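PDB 3IEG: DnaJ homolog subfamily C member 3 from Mus musculus, which acts as a co-chaperone in the unfolded protein response, binding misfolded proteins through its tetratricopeptide repeats, which make up this fragment, and stimulating the ATPase activity of HSC70. Local coordinates for residues S195-Y198 against Y199-G202; P265-A268 against E269-V272; R160-C163 against F164-E167; S255-E258 against S259-K262. All coordinates share one frame; numbering follows the deposited sequence.

Contact 1. Residues S195-Y198 against Y199-G202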
ATOM      1  N   SER A 195       0.860   8.728   1.412  1.00 35.23           N
ATOM      2  CA  SER A 195       1.913   9.695   1.084  1.00 35.25           C
ATOM      3  C   SER A 195       2.550  10.214   2.353  1.00 35.33           C
ATOM      4  O   SER A 195       3.770  10.355   2.450  1.00 35.48           O
ATOM      5  CB  SER A 195       1.348  10.861   0.279  1.00 35.28           C
ATOM      6  OG  SER A 195       2.252  11.945   0.262  1.00 34.67           O
ATOM      7  N   THR A 196       1.688  10.492   3.321  1.00 35.36           N
ATOM      8  CA  THR A 196       2.075  10.863   4.673  1.00 34.95           C
ATOM      9  C   THR A 196       2.922   9.780   5.341  1.00 34.53           C
ATOM     10  O   THR A 196       3.920  10.073   5.983  1.00 34.40           O
ATOM     11  CB  THR A 196       0.796  11.216   5.483  1.00 34.74           C
ATOM     12  OG1 THR A 196       0.569  12.624   5.378  1.00 35.22           O
ATOM     13  CG2 THR A 196       0.878  10.823   6.962  1.00 35.61           C
ATOM     14  N   LEU A 197       2.526   8.526   5.178  1.00 34.52           N
ATOM     15  CA  LEU A 197       3.201   7.449   5.883  1.00 34.30           C
ATOM     16  C   LEU A 197       4.598   7.235   5.297  1.00 34.51           C
ATOM     17  O   LEU A 197       5.572   7.016   6.034  1.00 34.69           O
ATOM     18  CB  LEU A 197       2.361   6.166   5.865  1.00 33.71           C
ATOM     19  CG  LEU A 197       1.079   6.131   6.699  1.00 32.71           C
ATOM     20  CD1 LEU A 197       0.258   4.889   6.363  1.00 31.61           C
ATOM     21  CD2 LEU A 197       1.371   6.195   8.189  1.00 31.78           C
ATOM     22  N   TYR A 198       4.689   7.321   3.974  1.00 34.36           N
ATOM     23  CA  TYR A 198       5.977   7.306   3.313  1.00 34.75           C
ATOM     24  C   TYR A 198       6.858   8.443   3.837  1.00 35.16           C
ATOM     25  O   TYR A 198       8.050   8.243   4.101  1.00 35.44           O
ATOM     26  CB  TYR A 198       5.810   7.452   1.807  1.00 34.45           C
ATOM     27  CG  TYR A 198       5.485   6.190   1.049  1.00 34.42           C
ATOM     28  CD1 TYR A 198       4.521   6.202   0.047  1.00 33.77           C
ATOM     29  CD2 TYR A 198       6.154   4.982   1.310  1.00 34.37           C
ATOM     30  CE1 TYR A 198       4.226   5.052  -0.675  1.00 33.78           C
ATOM     31  CE2 TYR A 198       5.851   3.817   0.594  1.00 32.86           C
ATOM     32  CZ  TYR A 198       4.885   3.870  -0.392  1.00 33.61           C
ATOM     33  OH  TYR A 198       4.575   2.752  -1.124  1.00 35.14           O
ATOM     34  N   TYR A 199       6.265   9.628   3.985  1.00 35.46           N
ATOM     35  CA  TYR A 199       6.995  10.799   4.452  1.00 35.93           C
ATOM     36  C   TYR A 199       7.631  10.500   5.794  1.00 36.50           C
ATOM     37  O   TYR A 199       8.852  10.574   5.919  1.00 36.64           O
ATOM     38  CB  TYR A 199       6.092  12.028   4.534  1.00 35.62           C
ATOM     39  CG  TYR A 199       6.823  13.339   4.769  1.00 35.73           C
ATOM     40  CD1 TYR A 199       7.372  14.058   3.701  1.00 36.24           C
ATOM     41  CD2 TYR A 199       6.948  13.873   6.049  1.00 35.72           C
ATOM     42  CE1 TYR A 199       8.025  15.273   3.903  1.00 35.79           C
ATOM     43  CE2 TYR A 199       7.599  15.081   6.267  1.00 35.98           C
ATOM     44  CZ  TYR A 199       8.135  15.779   5.191  1.00 36.15           C
ATOM     45  OH  TYR A 199       8.785  16.976   5.407  1.00 35.62           O
ATOM     46  N   GLN A 200       6.808  10.136   6.779  1.00 37.15           N
ATOM     47  CA  GLN A 200       7.290   9.777   8.108  1.00 38.05           C
ATOM     48  C   GLN A 200       8.343   8.680   8.026  1.00 37.72           C
ATOM     49  O   GLN A 200       9.264   8.643   8.835  1.00 37.91           O
ATOM     50  CB  GLN A 200       6.139   9.332   9.014  1.00 37.92           C
ATOM     51  CG  GLN A 200       5.415  10.470   9.746  1.00 39.70           C
ATOM     52  CD  GLN A 200       4.111  10.017  10.448  1.00 40.32           C
ATOM     53  OE1 GLN A 200       3.411   9.090   9.988  1.00 43.61           O
ATOM     54  NE2 GLN A 200       3.784  10.675  11.567  1.00 41.97           N
ATOM     55  N   LEU A 201       8.220   7.800   7.036  1.00 37.67           N
ATOM     56  CA  LEU A 201       9.197   6.722   6.869  1.00 37.65           C
ATOM     57  C   LEU A 201      10.536   7.184   6.318  1.00 37.46           C
ATOM     58  O   LEU A 201      11.535   6.480   6.458  1.00 37.79           O
ATOM     59  CB  LEU A 201       8.641   5.596   5.998  1.00 37.56           C
ATOM     60  CG  LEU A 201       7.767   4.596   6.751  1.00 38.11           C
ATOM     61  CD1 LEU A 201       6.980   3.759   5.752  1.00 38.17           C
ATOM     62  CD2 LEU A 201       8.592   3.721   7.708  1.00 37.35           C
ATOM     63  N   GLY A 202      10.561   8.353   5.690  1.00 37.00           N
ATOM     64  CA  GLY A 202      11.772   8.820   5.042  1.00 36.86           C
ATOM     65  C   GLY A 202      11.788   8.577   3.545  1.00 36.77           C
ATOM     66  O   GLY A 202      12.696   9.025   2.864  1.00 36.63           O
TER
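Y199 joins the preceding turn through its backbone N, which donates to S195 O at 3.0 Å, while its CB rests against T196 O. The ring does not stay with that turn. With CG anti to the backbone N (chi1 -169°), it leads away toward helix 222-246, where it meets H227 edge-to-face; its OH is hydrogen-bonded to both E264 and Q230, so the hydroxyl of this buried residue finds its partners outside the helix.

At Q200 the backbone bond to T196 is nearly straight: N lies 3.0 Å from T196 O, with an N-H...O angle of 172°. The extended side chain passes across that of L197, and the amide OE1 comes within 4.0 Å of L197 CD2. That joins an exposed glutamine to a leucine buried against I174 of helix 170-181.

L201 continues the series, its N 2.9 Å from L197 O, but here the N-H...O angle drops to 140°. The side chain folds back over the turn: CB lies beside Y198 O, and CG and CD1 lie against L197 O. It also touches P170 and R171 of helix 170-181.

G202 leaves the helix with a positive phi, and its N bonds back to Y199 O at 2.8 Å. Y199 O also accepts a hydrogen bond from the hydroxyl of Y270. A CB on this backbone would jam against the carbonyl O of L201, which accounts for the glycine. The positive phi and two bonds back into the last turn, G202 N to Y199 O among them, make this a Schellman motif, here ending the first helix of TPR 6.

Contact 2. Residues P265-A268 against E269-V272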
ATOM      1  N   PRO A 265      12.868  19.258  10.360  1.00 41.75           N
ATOM      2  CA  PRO A 265      13.577  18.975  11.615  1.00 41.91           C
ATOM      3  C   PRO A 265      12.874  17.988  12.536  1.00 42.27           C
ATOM      4  O   PRO A 265      13.505  17.465  13.452  1.00 42.31           O
ATOM      5  CB  PRO A 265      13.659  20.341  12.294  1.00 41.89           C
ATOM      6  CG  PRO A 265      12.585  21.194  11.635  1.00 41.93           C
ATOM      7  CD  PRO A 265      11.999  20.443  10.474  1.00 41.76           C
ATOM      8  N   SER A 266      11.591  17.732  12.286  1.00 42.80           N
ATOM      9  CA  SER A 266      10.763  16.874  13.153  1.00 43.21           C
ATOM     10  C   SER A 266      10.988  15.374  12.931  1.00 43.04           C
ATOM     11  O   SER A 266      11.188  14.621  13.888  1.00 43.25           O
ATOM     12  CB  SER A 266       9.272  17.205  12.980  1.00 43.24           C
ATOM     13  OG  SER A 266       9.026  18.580  13.235  1.00 43.90           O
ATOM     14  N   VAL A 267      10.944  14.945  11.672  1.00 42.73           N
ATOM     15  CA  VAL A 267      11.042  13.526  11.335  1.00 42.04           C
ATOM     16  C   VAL A 267      12.486  13.069  11.434  1.00 41.68           C
ATOM     17  O   VAL A 267      13.300  13.416  10.588  1.00 41.68           O
ATOM     18  CB  VAL A 267      10.491  13.251   9.925  1.00 41.99           C
ATOM     19  CG1 VAL A 267      10.543  11.769   9.613  1.00 42.23           C
ATOM     20  CG2 VAL A 267       9.063  13.775   9.801  1.00 41.54           C
ATOM     21  N   ALA A 268      12.782  12.280  12.466  1.00 41.46           N
ATOM     22  CA  ALA A 268      14.155  11.864  12.805  1.00 41.23           C
ATOM     23  C   ALA A 268      14.964  11.297  11.634  1.00 40.86           C
ATOM     24  O   ALA A 268      16.161  11.557  11.502  1.00 40.98           O
ATOM     25  CB  ALA A 268      14.148  10.880  13.977  1.00 41.25           C
ATOM     26  N   GLU A 269      14.291  10.540  10.780  1.00 40.26           N
ATOM     27  CA  GLU A 269      14.928   9.892   9.649  1.00 39.53           C
ATOM     28  C   GLU A 269      15.645  10.867   8.716  1.00 38.93           C
ATOM     29  O   GLU A 269      16.653  10.509   8.114  1.00 38.88           O
ATOM     30  CB  GLU A 269      13.889   9.072   8.879  1.00 39.67           C
ATOM     31  CG  GLU A 269      14.426   8.256   7.703  1.00 39.93           C
ATOM     32  CD  GLU A 269      15.384   7.146   8.119  1.00 40.90           C
ATOM     33  OE1 GLU A 269      15.418   6.776   9.323  1.00 40.01           O
ATOM     34  OE2 GLU A 269      16.096   6.642   7.221  1.00 40.64           O
ATOM     35  N   TYR A 270      15.131  12.086   8.586  1.00 38.00           N
ATOM     36  CA  TYR A 270      15.745  13.040   7.669  1.00 37.19           C
ATOM     37  C   TYR A 270      17.003  13.673   8.236  1.00 37.48           C
ATOM     38  O   TYR A 270      17.916  13.978   7.480  1.00 37.73           O
ATOM     39  CB  TYR A 270      14.755  14.098   7.157  1.00 36.52           C
ATOM     40  CG  TYR A 270      13.670  13.503   6.308  1.00 35.24           C
ATOM     41  CD1 TYR A 270      12.378  13.366   6.799  1.00 35.12           C
ATOM     42  CD2 TYR A 270      13.941  13.025   5.031  1.00 34.77           C
ATOM     43  CE1 TYR A 270      11.366  12.784   6.028  1.00 34.38           C
ATOM     44  CE2 TYR A 270      12.939  12.435   4.255  1.00 35.17           C
ATOM     45  CZ  TYR A 270      11.653  12.323   4.764  1.00 34.47           C
ATOM     46  OH  TYR A 270      10.656  11.748   4.011  1.00 34.72           O
ATOM     47  N   THR A 271      17.078  13.863   9.553  1.00 37.70           N
ATOM     48  CA  THR A 271      18.345  14.321  10.124  1.00 38.09           C
ATOM     49  C   THR A 271      19.377  13.184  10.110  1.00 37.67           C
ATOM     50  O   THR A 271      20.500  13.392   9.663  1.00 37.85           O
ATOM     51  CB  THR A 271      18.245  15.023  11.531  1.00 38.23           C
ATOM     52  OG1 THR A 271      18.238  14.053  12.585  1.00 40.57           O
ATOM     53  CG2 THR A 271      17.020  15.927  11.636  1.00 38.25           C
ATOM     54  N   VAL A 272      18.983  11.990  10.554  1.00 37.10           N
ATOM     55  CA  VAL A 272      19.898  10.831  10.607  1.00 36.95           C
ATOM     56  C   VAL A 272      20.502  10.511   9.235  1.00 36.31           C
ATOM     57  O   VAL A 272      21.713  10.300   9.111  1.00 36.50           O
ATOM     58  CB  VAL A 272      19.210   9.545  11.165  1.00 36.86           C
ATOM     59  CG1 VAL A 272      20.219   8.432  11.307  1.00 37.13           C
ATOM     60  CG2 VAL A 272      18.554   9.817  12.512  1.00 37.86           C
TER
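A268 O receives two donors from the second segment. V272 N approaches it at 3.0 Å, almost in line with the C=O bond and with an N-H...O angle of 177°, while T271 OG1 adds a weak bond at 3.4 Å. The threonine hydroxyl reaches this oxygen because chi1 of 84° sets OG1 between its own backbone N and carbonyl carbon.

One residue earlier, V267 O accepts from Y270 N at 3.0 Å, the donor standing above the carbonyl plane. The same two residues also pack through their side chains, which run alongside each other. V267 CB lies at the edge of the tyrosine ring, near its plane, 3.7 Å from Y270 CD1, and V267 CG1 touches CD1 and CE1 as well. The Y199 ring also meets that of Y270, the planes about 45° apart. E269 turns its carboxylate along the helix to a salt bridge with R273.

Together the segments form the first turn of helix 268-284 and the loop into it from helix 250-263, linking TPR 7 to TPR 8. E264 holds the V267 backbone N, and the Y270 ring extends toward the C-terminal end of helix 188-201.

Contact 3. Residues R160-C163 against F164-E167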
ATOM      1  N   ARG A 160      -8.486  -1.484   9.564  1.00 29.70           N
ATOM      2  CA  ARG A 160      -7.340  -2.319   9.900  1.00 30.05           C
ATOM      3  C   ARG A 160      -6.031  -1.562   9.669  1.00 30.57           C
ATOM      4  O   ARG A 160      -5.077  -1.722  10.428  1.00 30.73           O
ATOM      5  CB  ARG A 160      -7.343  -3.617   9.087  1.00 30.01           C
ATOM      6  CG  ARG A 160      -6.422  -4.692   9.643  1.00 29.38           C
ATOM      7  CD  ARG A 160      -5.693  -5.402   8.530  1.00 30.09           C
ATOM      8  NE  ARG A 160      -6.183  -6.747   8.283  1.00 30.64           N
ATOM      9  CZ  ARG A 160      -6.159  -7.362   7.105  1.00 30.48           C
ATOM     10  NH1 ARG A 160      -5.699  -6.753   6.021  1.00 29.68           N
ATOM     11  NH2 ARG A 160      -6.632  -8.594   7.010  1.00 31.93           N
ATOM     12  N   ALA A 161      -5.993  -0.740   8.625  1.00 30.73           N
ATOM     13  CA  ALA A 161      -4.826   0.076   8.352  1.00 31.52           C
ATOM     14  C   ALA A 161      -4.567   1.051   9.508  1.00 32.11           C
ATOM     15  O   ALA A 161      -3.430   1.178   9.972  1.00 31.92           O
ATOM     16  CB  ALA A 161      -4.980   0.813   7.028  1.00 31.52           C
ATOM     17  N   GLU A 162      -5.627   1.705   9.988  1.00 32.83           N
ATOM     18  CA  GLU A 162      -5.540   2.558  11.163  1.00 33.46           C
ATOM     19  C   GLU A 162      -4.911   1.786  12.308  1.00 33.61           C
ATOM     20  O   GLU A 162      -4.081   2.323  13.042  1.00 33.64           O
ATOM     21  CB  GLU A 162      -6.923   3.017  11.612  1.00 33.92           C
ATOM     22  CG  GLU A 162      -7.393   4.374  11.131  1.00 36.71           C
ATOM     23  CD  GLU A 162      -6.295   5.426  11.117  1.00 40.19           C
ATOM     24  OE1 GLU A 162      -5.844   5.901  12.195  1.00 41.47           O
ATOM     25  OE2 GLU A 162      -5.892   5.781   9.998  1.00 40.34           O
ATOM     26  N   CYS A 163      -5.305   0.525  12.475  1.00 33.58           N
ATOM     27  CA  CYS A 163      -4.755  -0.264  13.574  1.00 33.90           C
ATOM     28  C   CYS A 163      -3.260  -0.384  13.403  1.00 33.97           C
ATOM     29  O   CYS A 163      -2.499  -0.225  14.351  1.00 33.97           O
ATOM     30  CB  CYS A 163      -5.380  -1.654  13.630  1.00 33.64           C
ATOM     31  SG  CYS A 163      -7.045  -1.634  14.210  1.00 34.41           S
ATOM     32  N   PHE A 164      -2.850  -0.646  12.172  1.00 34.35           N
ATOM     33  CA  PHE A 164      -1.464  -0.876  11.882  1.00 34.74           C
ATOM     34  C   PHE A 164      -0.646   0.380  12.100  1.00 35.02           C
ATOM     35  O   PHE A 164       0.450   0.289  12.651  1.00 35.07           O
ATOM     36  CB  PHE A 164      -1.276  -1.430  10.466  1.00 34.63           C
ATOM     37  CG  PHE A 164      -1.562  -2.904  10.347  1.00 35.18           C
ATOM     38  CD1 PHE A 164      -2.280  -3.400   9.258  1.00 35.57           C
ATOM     39  CD2 PHE A 164      -1.113  -3.805  11.323  1.00 34.79           C
ATOM     40  CE1 PHE A 164      -2.547  -4.773   9.149  1.00 35.63           C
ATOM     41  CE2 PHE A 164      -1.379  -5.167  11.216  1.00 34.06           C
ATOM     42  CZ  PHE A 164      -2.099  -5.651  10.134  1.00 34.29           C
ATOM     43  N   ILE A 165      -1.157   1.546  11.696  1.00 35.16           N
ATOM     44  CA  ILE A 165      -0.387   2.762  11.953  1.00 35.74           C
ATOM     45  C   ILE A 165      -0.230   2.989  13.468  1.00 35.53           C
ATOM     46  O   ILE A 165       0.867   3.269  13.931  1.00 35.61           O
ATOM     47  CB  ILE A 165      -0.831   4.066  11.167  1.00 36.01           C
ATOM     48  CG1 ILE A 165      -1.375   5.144  12.099  1.00 37.31           C
ATOM     49  CG2 ILE A 165      -1.765   3.786   9.979  1.00 35.76           C
ATOM     50  CD1 ILE A 165      -2.904   5.091  12.279  1.00 41.34           C
ATOM     51  N   LYS A 166      -1.309   2.813  14.227  1.00 35.68           N
ATOM     52  CA  LYS A 166      -1.271   2.948  15.686  1.00 35.77           C
ATOM     53  C   LYS A 166      -0.321   1.939  16.312  1.00 36.09           C
ATOM     54  O   LYS A 166       0.307   2.208  17.327  1.00 36.09           O
ATOM     55  CB  LYS A 166      -2.659   2.742  16.290  1.00 35.51           C
ATOM     56  CG  LYS A 166      -3.639   3.852  16.017  1.00 34.90           C
ATOM     57  CD  LYS A 166      -3.386   5.051  16.910  1.00 34.42           C
ATOM     58  CE  LYS A 166      -4.593   5.946  16.912  1.00 33.65           C
ATOM     59  NZ  LYS A 166      -4.407   7.102  17.790  1.00 32.56           N
ATOM     60  N   GLU A 167      -0.216   0.773  15.697  1.00 36.43           N
ATOM     61  CA  GLU A 167       0.606  -0.283  16.246  1.00 37.14           C
ATOM     62  C   GLU A 167       2.050  -0.106  15.821  1.00 37.29           C
ATOM     63  O   GLU A 167       2.882  -0.979  16.058  1.00 37.62           O
ATOM     64  CB  GLU A 167       0.061  -1.641  15.805  1.00 37.37           C
ATOM     65  CG  GLU A 167       0.232  -2.757  16.823  1.00 39.67           C
ATOM     66  CD  GLU A 167      -0.334  -2.432  18.203  1.00 41.87           C
ATOM     67  OE1 GLU A 167      -1.340  -1.704  18.316  1.00 43.26           O
ATOM     68  OE2 GLU A 167       0.234  -2.924  19.195  1.00 44.40           O
TER
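The guanidinium of R160 and the ring of F164 are inclined by 44°, so they do not stack. The side chains run alongside each other in the same direction, and the touching is done by the arginine's aliphatic part, with R160 CD 3.3 Å from F164 CE1 and CG also near that ring carbon. The approach to the ring is oblique. With CG anti to the backbone N (chi1 -164°) and bends at chi2 and chi3, the R160 chain passes the ring and carries its charge on to salt bridges with D176 and D144.

The stretch lies in the last turns of helix 154-166, in TPR 5, with helices 136-149 and 170-181 packed against it. Replacing F164 with an alanine would probably open a gap beside D176 and leave the R160 methylenes without their lateral support, setting the arginine chain freer to turn.

On another side of the helix E162 and I165 also run side by side. Beneath the side chains, I165 N bonds to A161 O at 2.9 Å and K166 N to E162 O at 3.1 Å. E167, the first residue to leave helical angles, still donates its N to C163 O at 2.8 Å.

Contact 4. Residues S255-E258 against S259-K262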
ATOM      1  N   SER A 255      26.363  21.892   2.893  1.00 32.98           N
ATOM      2  CA  SER A 255      25.452  23.021   2.863  1.00 32.95           C
ATOM      3  C   SER A 255      24.030  22.603   2.458  1.00 32.81           C
ATOM      4  O   SER A 255      23.069  22.958   3.136  1.00 32.61           O
ATOM      5  CB  SER A 255      26.018  24.073   1.904  1.00 33.12           C
ATOM      6  OG  SER A 255      25.067  25.063   1.568  1.00 34.10           O
ATOM      7  N   LYS A 256      23.900  21.845   1.368  1.00 32.73           N
ATOM      8  CA  LYS A 256      22.596  21.362   0.929  1.00 32.76           C
ATOM      9  C   LYS A 256      21.880  20.470   1.942  1.00 32.89           C
ATOM     10  O   LYS A 256      20.704  20.690   2.211  1.00 32.69           O
ATOM     11  CB  LYS A 256      22.677  20.654  -0.419  1.00 32.69           C
ATOM     12  CG  LYS A 256      22.281  21.535  -1.590  1.00 33.20           C
ATOM     13  CD  LYS A 256      20.801  21.826  -1.649  1.00 32.22           C
ATOM     14  CE  LYS A 256      20.512  22.677  -2.865  1.00 31.33           C
ATOM     15  NZ  LYS A 256      20.317  24.087  -2.534  1.00 32.38           N
ATOM     16  N   TYR A 257      22.573  19.479   2.503  1.00 33.10           N
ATOM     17  CA  TYR A 257      21.958  18.637   3.526  1.00 33.68           C
ATOM     18  C   TYR A 257      21.645  19.409   4.814  1.00 34.79           C
ATOM     19  O   TYR A 257      20.733  19.050   5.561  1.00 34.55           O
ATOM     20  CB  TYR A 257      22.787  17.387   3.799  1.00 32.67           C
ATOM     21  CG  TYR A 257      22.395  16.233   2.909  1.00 32.10           C
ATOM     22  CD1 TYR A 257      23.270  15.733   1.937  1.00 31.85           C
ATOM     23  CD2 TYR A 257      21.131  15.654   3.011  1.00 31.70           C
ATOM     24  CE1 TYR A 257      22.892  14.671   1.104  1.00 30.26           C
ATOM     25  CE2 TYR A 257      20.747  14.598   2.183  1.00 30.28           C
ATOM     26  CZ  TYR A 257      21.631  14.115   1.239  1.00 29.91           C
ATOM     27  OH  TYR A 257      21.235  13.081   0.435  1.00 30.15           O
ATOM     28  N   GLU A 258      22.385  20.487   5.047  1.00 36.33           N
ATOM     29  CA  GLU A 258      22.128  21.352   6.182  1.00 38.22           C
ATOM     30  C   GLU A 258      20.716  21.907   6.055  1.00 38.77           C
ATOM     31  O   GLU A 258      19.950  21.893   7.014  1.00 38.85           O
ATOM     32  CB  GLU A 258      23.142  22.492   6.241  1.00 38.44           C
ATOM     33  CG  GLU A 258      23.713  22.773   7.624  1.00 41.92           C
ATOM     34  CD  GLU A 258      24.883  21.852   7.988  1.00 45.11           C
ATOM     35  OE1 GLU A 258      26.051  22.316   7.979  1.00 45.51           O
ATOM     36  OE2 GLU A 258      24.629  20.663   8.276  1.00 46.62           O
ATOM     37  N   SER A 259      20.365  22.375   4.866  1.00 39.72           N
ATOM     38  CA  SER A 259      19.047  22.937   4.665  1.00 41.21           C
ATOM     39  C   SER A 259      17.961  21.853   4.588  1.00 41.87           C
ATOM     40  O   SER A 259      16.810  22.108   4.925  1.00 42.05           O
ATOM     41  CB  SER A 259      19.024  23.850   3.450  1.00 41.16           C
ATOM     42  OG  SER A 259      19.424  23.132   2.307  1.00 43.43           O
ATOM     43  N   VAL A 260      18.335  20.642   4.181  1.00 42.81           N
ATOM     44  CA  VAL A 260      17.423  19.494   4.244  1.00 43.54           C
ATOM     45  C   VAL A 260      16.918  19.256   5.674  1.00 44.53           C
ATOM     46  O   VAL A 260      15.729  19.059   5.876  1.00 44.45           O
ATOM     47  CB  VAL A 260      18.054  18.215   3.632  1.00 43.46           C
ATOM     48  CG1 VAL A 260      17.229  16.970   3.958  1.00 42.94           C
ATOM     49  CG2 VAL A 260      18.197  18.370   2.137  1.00 42.53           C
HETATM   50  N   MSE A 261      17.816  19.305   6.656  1.00 45.92           N
HETATM   51  CA  MSE A 261      17.424  19.211   8.067  1.00 48.28           C
HETATM   52  C   MSE A 261      16.679  20.439   8.580  1.00 47.18           C
HETATM   53  O   MSE A 261      15.854  20.333   9.479  1.00 47.28           O
HETATM   54  CB  MSE A 261      18.636  18.968   8.941  1.00 47.67           C
HETATM   55  CG  MSE A 261      19.202  17.586   8.789  1.00 50.26           C
HETATM   56 SE   MSE A 261      20.993  17.453   9.541  1.00 55.10          SE
HETATM   57  CE  MSE A 261      20.636  18.059  11.381  1.00 54.45           C
ATOM     58  N   LYS A 262      16.990  21.605   8.026  1.00 46.91           N
ATOM     59  CA  LYS A 262      16.256  22.812   8.352  1.00 46.66           C
ATOM     60  C   LYS A 262      14.792  22.606   7.952  1.00 46.01           C
ATOM     61  O   LYS A 262      13.895  22.726   8.789  1.00 46.00           O
ATOM     62  CB  LYS A 262      16.844  24.015   7.612  1.00 46.96           C
ATOM     63  CG  LYS A 262      17.165  25.219   8.496  1.00 48.94           C
ATOM     64  CD  LYS A 262      18.585  25.123   9.081  1.00 51.28           C
ATOM     65  CE  LYS A 262      19.101  26.473   9.584  1.00 52.84           C
ATOM     66  NZ  LYS A 262      18.384  26.926  10.817  1.00 53.83           N
TER
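A chi1 of 58° at S259 places OG between its own backbone N and carbonyl carbon, turned back along the helix to K256 O, 2.8 Å away. V260 is set by a different torsion: CG1 is anti to the backbone N (chi1 168°), and CG2, beside that N, lies against K256 O.

K256 O is gripped by two good donors, S259 OG and V260 N. The amide lies 3.1 Å from this oxygen, V260 N to K256 O, in the carbonyl plane, whereas the hydroxyl comes in tilted 26° from that plane. S259 N contributes a further, weak bond to the same oxygen while donating chiefly to S255 O at 3.3 Å. An alanine in place of S259 would remove the hydroxyl donor and would probably leave K256 O with less of its hydrogen bonding, V260 N remaining its main partner.

On another side of the helix, Y257 and V260 point the same way. Y257 CD2 stands 4.1 Å from V260 CB, a loose apolar contact that meets the ring obliquely. The phenol end goes beyond it to a hydrogen bond with E242. Farther on, the backbone N of selenomethionine M261 bonds to Y257 O at 3.1 Å, continuing the helical pattern.

The apolar pair faces two neighbours at once: Y257 and V260 both touch helix 222-246 and S274 of helix 268-284. Such packing of one helix against its predecessor and its successor is typical of the TPR superhelix, here in TPR 7.

How the contacts relate
Along the chain the order is contact 3, contact 1, contact 4, contact 2, on helices 154-166, 188-201 and 250-263 and at the start of helix 268-284. They run through TPR 5, 6, 7 and the entry to TPR 8. Contacts 1 and 2, with centres about 12 Å apart, touch where Y199 O and G202 meet the Y270 hydroxyl. Contacts 2 and 4, about 11 Å apart between centres, meet through T271 and M261. Contact 3 just reaches contact 1 through I165 and L197, but its centre is about 32 Å from that of contact 4. All lie beyond the first two repeats, whose groove binds misfolded proteins, in or leading into helices whose packing joins successive repeats.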